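Local structure of hypothetical protein (Pyrococcus furiosus, 2FZF) at the interface of chains A and B. The protein is of unknown function but belongs to the rubrerythrin family, whose helical-bundle members commonly bind a pair of metal ions. Coordinates in Å, arbitrary orientation; residue numbers count along the deposited sequence, not the author numbering. Chains: chain A/B, hypothetical protein.

Contacts 1 and 2 lie on one continuous seam, in which helix 134-164 of chain A runs antiparallel to helix 134-162 of chain B; the C-alpha centres of the two contacts are about 21 Å apart. Contact 1 is built of charged side chains, whereas contact 2 is mostly apolar and also brings in helix 51-61 of chain A. The same aspartate serves both, as A:Asp145 in contact 1 and B:Asp145 in contact 2. Because the interface is two-fold symmetric, each patch recurs with chains exchanged. Such pairing suits a dimer, although the structure alone does not prove one in solution.

Contact 1: the interface of chains A and B. Residues chain A 138, 141, 145; chain B 155, 159.
A:Asp145 and B:Arg155 form the close part of this charged patch. The salt bridge runs from the guanidinium nitrogen B:Arg155 NH2 to the carboxylate oxygen A:Asp145 OD1 at 3.2 Å. The same NH2 also gives a weak hydrogen bond to A:Asp145 OD2, 3.3 Å long and fairly straight (163° at the hydrogen). OD2 lies at the guanidinium edge, within its plane, but the carboxylate is turned 60° against that plane, so the two groups do not make a flat, doubly bonded pair; NH2 faces both oxygens. The geometry comes from a bend in the arginine: its chain turns at the third torsion (chi3 -95°), which swings the guanidinium beside the acid while the aliphatic part runs past the carboxylate, with CD 3.9 Å from A:Asp145 CG.

One helical turn away the packing is looser. B:Glu159, extended beyond CG, reaches towards A:Arg141 but meets its aliphatic stem: OE2 is 3.6 Å from A:Arg141 CG. The charged ends stay apart, NE of A:Arg141 being 4.1 Å from OE1 of B:Glu159, beyond a hydrogen bond. The bend of A:Arg141 at chi2 directs its guanidinium past the glutamate towards B:Arg155, where NH1 of A:Arg141 comes to 3.9 Å from NH2 of B:Arg155. With A:Asp145 and B:Glu159 close by, the two arginines probably gain from a shared field of negative charge. A:Arg138 is the most remote member: its NE is 5.3 Å from B:Glu159 OE2, so any attraction between them is probably long-range, and it loses 14 Å² to chain B against 46 Å² for A:Arg141.

All five residues belong to the paired long helices, with positions 138, 141 and 145 near the start of helix 134-164 in chain A and positions 155 and 159 near the end of antiparallel helix 134-162 in chain B.

Contact 2: the interface of chains A and B. Residues chain A 54, 152-153, 156-157, 160; chain B 142, 145-146.
B:Tyr142 and A:Leu160 make the CH-pi contact of this patch. The leucine methyl CD2 sits over one face of the phenol ring, 3.5 Å from its centroid and displaced towards the rim, while its other methyl, CD1, packs on B:Tyr142 CB. The opposite face is covered from within chain B by CG of B:Met146, so the ring is clamped between a partner methyl and its own helix neighbour. A chi1 of 161°, with CG turned away from the backbone nitrogen, lays the ring along the interface, and 60 Å² of the tyrosine is hidden by chain A.

Other apolar contacts gather round A:Ala156. Its CB lies 3.5 Å from B:Tyr142 CD2 and 3.7 Å from the sulfur SD of B:Met146, whose bend at chi2 (-54°) brings that sulfur against chain A. A:Thr153 extends the strip, its methyl CG2 being 4.1 Å from the same sulfur. Replacing B:Tyr142 with an alanine would probably leave A:Leu160 CD2 and A:Ala156 CB without their aromatic partner and open a gap beside B:Met146.

Backbone and side chain also meet between A:Tyr152 and B:Asp145: A:Tyr152 CB lies 3.5 Å from the carbonyl oxygen of B:Asp145, and B:Asp145 CB lies 3.5 Å from the carbonyl oxygen of A:Tyr152. This reciprocal fit is consistent with close approach of the two helices, helped by the small side chain of A:Ala156 nearby.

A charged pair within chain A lies beside the apolar strip. A:Lys54, from helix 51-61, forms a salt bridge with A:Glu157, tying that helix to helix 134-164; its hydrogen bond is weak, with NZ 3.5 Å from OE2. The glutamate runs beside B:Tyr142 with its carboxylate turned 81° to the ring, and the phenol hydroxyl OH of B:Tyr142 stops 4.3 Å from A:Lys54 NZ.

Contact 1: the interface of chains A and B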
ATOM      1  N   ARG A 138      11.455   6.732  14.161  1.00 66.79           N
ATOM      2  CA  ARG A 138      10.484   7.276  13.232  1.00 65.95           C
ATOM      3  C   ARG A 138      10.815   6.758  11.832  1.00 65.12           C
ATOM      4  O   ARG A 138       9.917   6.498  11.030  1.00 65.44           O
ATOM      5  CB  ARG A 138      10.532   8.797  13.298  1.00 68.13           C
ATOM      6  CG  ARG A 138       9.186   9.474  13.119  1.00 71.25           C
ATOM      7  CD  ARG A 138       9.198  10.846  13.788  1.00 73.04           C
ATOM      8  NE  ARG A 138       9.007  10.751  15.233  1.00 74.64           N
ATOM      9  CZ  ARG A 138       9.377  11.684  16.104  1.00 75.68           C
ATOM     10  NH1 ARG A 138       9.971  12.797  15.682  1.00 74.46           N
ATOM     11  NH2 ARG A 138       9.137  11.508  17.401  1.00 74.82           N
ATOM     12  N   ARG A 141       9.580   3.137  11.743  1.00 49.91           N
ATOM     13  CA  ARG A 141       8.125   3.152  11.638  1.00 50.30           C
ATOM     14  C   ARG A 141       7.719   3.492  10.194  1.00 48.29           C
ATOM     15  O   ARG A 141       6.857   2.836   9.611  1.00 46.97           O
ATOM     16  CB  ARG A 141       7.569   4.197  12.616  1.00 55.22           C
ATOM     17  CG  ARG A 141       6.057   4.184  12.808  1.00 61.11           C
ATOM     18  CD  ARG A 141       5.601   2.939  13.550  1.00 64.67           C
ATOM     19  NE  ARG A 141       4.174   2.958  13.865  1.00 68.19           N
ATOM     20  CZ  ARG A 141       3.600   2.167  14.771  1.00 70.69           C
ATOM     21  NH1 ARG A 141       2.297   2.246  14.997  1.00 72.44           N
ATOM     22  NH2 ARG A 141       4.328   1.301  15.463  1.00 70.90           N
ATOM     23  N   ASP A 145       5.679   0.911   7.813  1.00 40.27           N
ATOM     24  CA  ASP A 145       4.364   1.219   7.247  1.00 42.45           C
ATOM     25  C   ASP A 145       4.366   1.187   5.723  1.00 43.02           C
ATOM     26  O   ASP A 145       3.396   0.741   5.095  1.00 41.88           O
ATOM     27  CB  ASP A 145       3.852   2.567   7.768  1.00 44.15           C
ATOM     28  CG  ASP A 145       3.285   2.460   9.187  1.00 46.92           C
ATOM     29  OD1 ASP A 145       3.112   1.314   9.674  1.00 45.09           O
ATOM     30  OD2 ASP A 145       3.005   3.513   9.803  1.00 47.12           O
TER
ATOM     31  N   ARG B 155      -0.266   6.993   6.192  1.00 47.58           N
ATOM     32  CA  ARG B 155       0.231   7.065   7.555  1.00 48.48           C
ATOM     33  C   ARG B 155       1.738   7.357   7.543  1.00 49.82           C
ATOM     34  O   ARG B 155       2.225   8.169   8.339  1.00 49.06           O
ATOM     35  CB  ARG B 155      -0.062   5.771   8.319  1.00 47.02           C
ATOM     36  CG  ARG B 155       0.022   5.955   9.830  1.00 46.94           C
ATOM     37  CD  ARG B 155       0.415   4.668  10.539  1.00 46.98           C
ATOM     38  NE  ARG B 155      -0.713   3.887  11.034  1.00 48.82           N
ATOM     39  CZ  ARG B 155      -0.595   2.649  11.509  1.00 49.72           C
ATOM     40  NH1 ARG B 155      -1.661   1.979  11.951  1.00 46.82           N
ATOM     41  NH2 ARG B 155       0.601   2.077  11.527  1.00 49.99           N
ATOM     42  N   GLU B 159       3.256  11.024   9.702  1.00 69.45           N
ATOM     43  CA  GLU B 159       4.183  11.238  10.824  1.00 69.81           C
ATOM     44  C   GLU B 159       5.362  12.176  10.519  1.00 68.21           C
ATOM     45  O   GLU B 159       5.777  12.971  11.374  1.00 66.47           O
ATOM     46  CB  GLU B 159       4.690   9.881  11.345  1.00 71.33           C
ATOM     47  CG  GLU B 159       3.568   8.981  11.897  1.00 74.85           C
ATOM     48  CD  GLU B 159       4.076   7.742  12.641  1.00 77.36           C
ATOM     49  OE1 GLU B 159       3.254   6.831  12.923  1.00 76.08           O
ATOM     50  OE2 GLU B 159       5.290   7.683  12.954  1.00 77.99           O
TER

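Contact 2: the interface of chains A and B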
ATOM      1  N   LYS A  54       2.203  -1.673 -11.594  1.00 51.83           N
ATOM      2  CA  LYS A  54       2.200  -1.773 -10.139  1.00 48.68           C
ATOM      3  C   LYS A  54       3.577  -2.226  -9.695  1.00 45.49           C
ATOM      4  O   LYS A  54       4.185  -1.612  -8.830  1.00 45.69           O
ATOM      5  CB  LYS A  54       1.147  -2.788  -9.653  1.00 53.10           C
ATOM      6  CG  LYS A  54      -0.279  -2.234  -9.446  1.00 59.65           C
ATOM      7  CD  LYS A  54      -0.747  -1.407 -10.655  1.00 64.37           C
ATOM      8  CE  LYS A  54      -2.179  -0.857 -10.527  1.00 65.56           C
ATOM      9  NZ  LYS A  54      -3.255  -1.895 -10.614  1.00 65.51           N
ATOM     10  N   TYR A 152       0.019  -5.128   1.287  1.00 38.51           N
ATOM     11  CA  TYR A 152      -1.397  -5.148   0.927  1.00 39.51           C
ATOM     12  C   TYR A 152      -1.590  -4.929  -0.575  1.00 39.62           C
ATOM     13  O   TYR A 152      -2.422  -5.594  -1.212  1.00 39.38           O
ATOM     14  CB  TYR A 152      -2.172  -4.105   1.741  1.00 39.17           C
ATOM     15  CG  TYR A 152      -2.463  -4.558   3.165  1.00 39.43           C
ATOM     16  CD1 TYR A 152      -3.254  -5.688   3.413  1.00 40.70           C
ATOM     17  CD2 TYR A 152      -1.936  -3.877   4.263  1.00 40.61           C
ATOM     18  CE1 TYR A 152      -3.509  -6.126   4.719  1.00 39.01           C
ATOM     19  CE2 TYR A 152      -2.183  -4.309   5.574  1.00 39.26           C
ATOM     20  CZ  TYR A 152      -2.971  -5.433   5.789  1.00 38.46           C
ATOM     21  OH  TYR A 152      -3.222  -5.857   7.063  1.00 39.48           O
ATOM     22  N   THR A 153      -0.810  -4.018  -1.152  1.00 37.22           N
ATOM     23  CA  THR A 153      -0.914  -3.773  -2.582  1.00 35.64           C
ATOM     24  C   THR A 153      -0.609  -5.088  -3.297  1.00 35.92           C
ATOM     25  O   THR A 153      -1.337  -5.492  -4.200  1.00 36.53           O
ATOM     26  CB  THR A 153       0.096  -2.692  -3.054  1.00 35.99           C
ATOM     27  OG1 THR A 153      -0.118  -1.486  -2.315  1.00 36.62           O
ATOM     28  CG2 THR A 153      -0.074  -2.400  -4.536  1.00 30.65           C
ATOM     29  N   ALA A 156      -3.435  -7.611  -3.171  1.00 38.72           N
ATOM     30  CA  ALA A 156      -4.568  -7.242  -4.003  1.00 37.34           C
ATOM     31  C   ALA A 156      -4.276  -7.848  -5.374  1.00 35.58           C
ATOM     32  O   ALA A 156      -5.094  -8.577  -5.947  1.00 31.70           O
ATOM     33  CB  ALA A 156      -4.705  -5.718  -4.092  1.00 37.24           C
ATOM     34  N   GLU A 157      -3.087  -7.567  -5.886  1.00 35.27           N
ATOM     35  CA  GLU A 157      -2.701  -8.124  -7.168  1.00 37.08           C
ATOM     36  C   GLU A 157      -2.893  -9.638  -7.164  1.00 37.67           C
ATOM     37  O   GLU A 157      -3.601 -10.189  -8.005  1.00 35.91           O
ATOM     38  CB  GLU A 157      -1.254  -7.764  -7.487  1.00 35.81           C
ATOM     39  CG  GLU A 157      -1.099  -6.309  -7.865  1.00 34.87           C
ATOM     40  CD  GLU A 157      -2.142  -5.869  -8.870  1.00 36.05           C
ATOM     41  OE1 GLU A 157      -2.423  -6.634  -9.821  1.00 35.54           O
ATOM     42  OE2 GLU A 157      -2.679  -4.756  -8.708  1.00 38.81           O
ATOM     43  N   LEU A 160      -6.511 -10.602  -7.367  1.00 49.94           N
ATOM     44  CA  LEU A 160      -7.113 -10.453  -8.685  1.00 51.09           C
ATOM     45  C   LEU A 160      -6.485 -11.376  -9.728  1.00 52.73           C
ATOM     46  O   LEU A 160      -7.061 -11.614 -10.784  1.00 53.74           O
ATOM     47  CB  LEU A 160      -7.001  -8.996  -9.138  1.00 51.49           C
ATOM     48  CG  LEU A 160      -8.320  -8.273  -9.451  1.00 53.90           C
ATOM     49  CD1 LEU A 160      -9.400  -8.648  -8.434  1.00 53.66           C
ATOM     50  CD2 LEU A 160      -8.081  -6.767  -9.451  1.00 53.42           C
TER
ATOM     51  N   TYR B 142      -9.952  -7.397  -3.216  1.00 41.59           N
ATOM     52  CA  TYR B 142      -8.958  -6.563  -3.878  1.00 41.04           C
ATOM     53  C   TYR B 142      -9.102  -5.113  -3.382  1.00 39.86           C
ATOM     54  O   TYR B 142      -8.137  -4.532  -2.876  1.00 39.93           O
ATOM     55  CB  TYR B 142      -9.141  -6.654  -5.409  1.00 42.31           C
ATOM     56  CG  TYR B 142      -8.507  -5.515  -6.184  1.00 44.05           C
ATOM     57  CD1 TYR B 142      -9.238  -4.372  -6.508  1.00 43.67           C
ATOM     58  CD2 TYR B 142      -7.157  -5.544  -6.523  1.00 44.68           C
ATOM     59  CE1 TYR B 142      -8.635  -3.286  -7.145  1.00 45.18           C
ATOM     60  CE2 TYR B 142      -6.548  -4.465  -7.156  1.00 46.08           C
ATOM     61  CZ  TYR B 142      -7.288  -3.341  -7.461  1.00 45.34           C
ATOM     62  OH  TYR B 142      -6.665  -2.271  -8.056  1.00 45.97           O
ATOM     63  N   ASP B 145      -7.939  -4.528   0.057  1.00 37.25           N
ATOM     64  CA  ASP B 145      -6.478  -4.498   0.157  1.00 37.64           C
ATOM     65  C   ASP B 145      -5.875  -3.192  -0.357  1.00 38.38           C
ATOM     66  O   ASP B 145      -4.971  -2.630   0.260  1.00 37.18           O
ATOM     67  CB  ASP B 145      -5.866  -5.695  -0.568  1.00 38.85           C
ATOM     68  CG  ASP B 145      -6.099  -6.994   0.182  1.00 39.87           C
ATOM     69  OD1 ASP B 145      -6.237  -6.914   1.419  1.00 43.20           O
ATOM     70  OD2 ASP B 145      -6.138  -8.078  -0.451  1.00 37.80           O
ATOM     71  N   MET B 146      -6.369  -2.707  -1.486  1.00 40.09           N
ATOM     72  CA  MET B 146      -5.863  -1.462  -2.019  1.00 41.34           C
ATOM     73  C   MET B 146      -6.135  -0.331  -1.028  1.00 41.07           C
ATOM     74  O   MET B 146      -5.261   0.492  -0.758  1.00 41.71           O
ATOM     75  CB  MET B 146      -6.505  -1.181  -3.372  1.00 43.74           C
ATOM     76  CG  MET B 146      -6.012  -2.110  -4.478  1.00 48.81           C
ATOM     77  SD  MET B 146      -4.187  -2.128  -4.649  1.00 56.79           S
ATOM     78  CE  MET B 146      -3.823  -0.357  -4.750  1.00 54.19           C
TER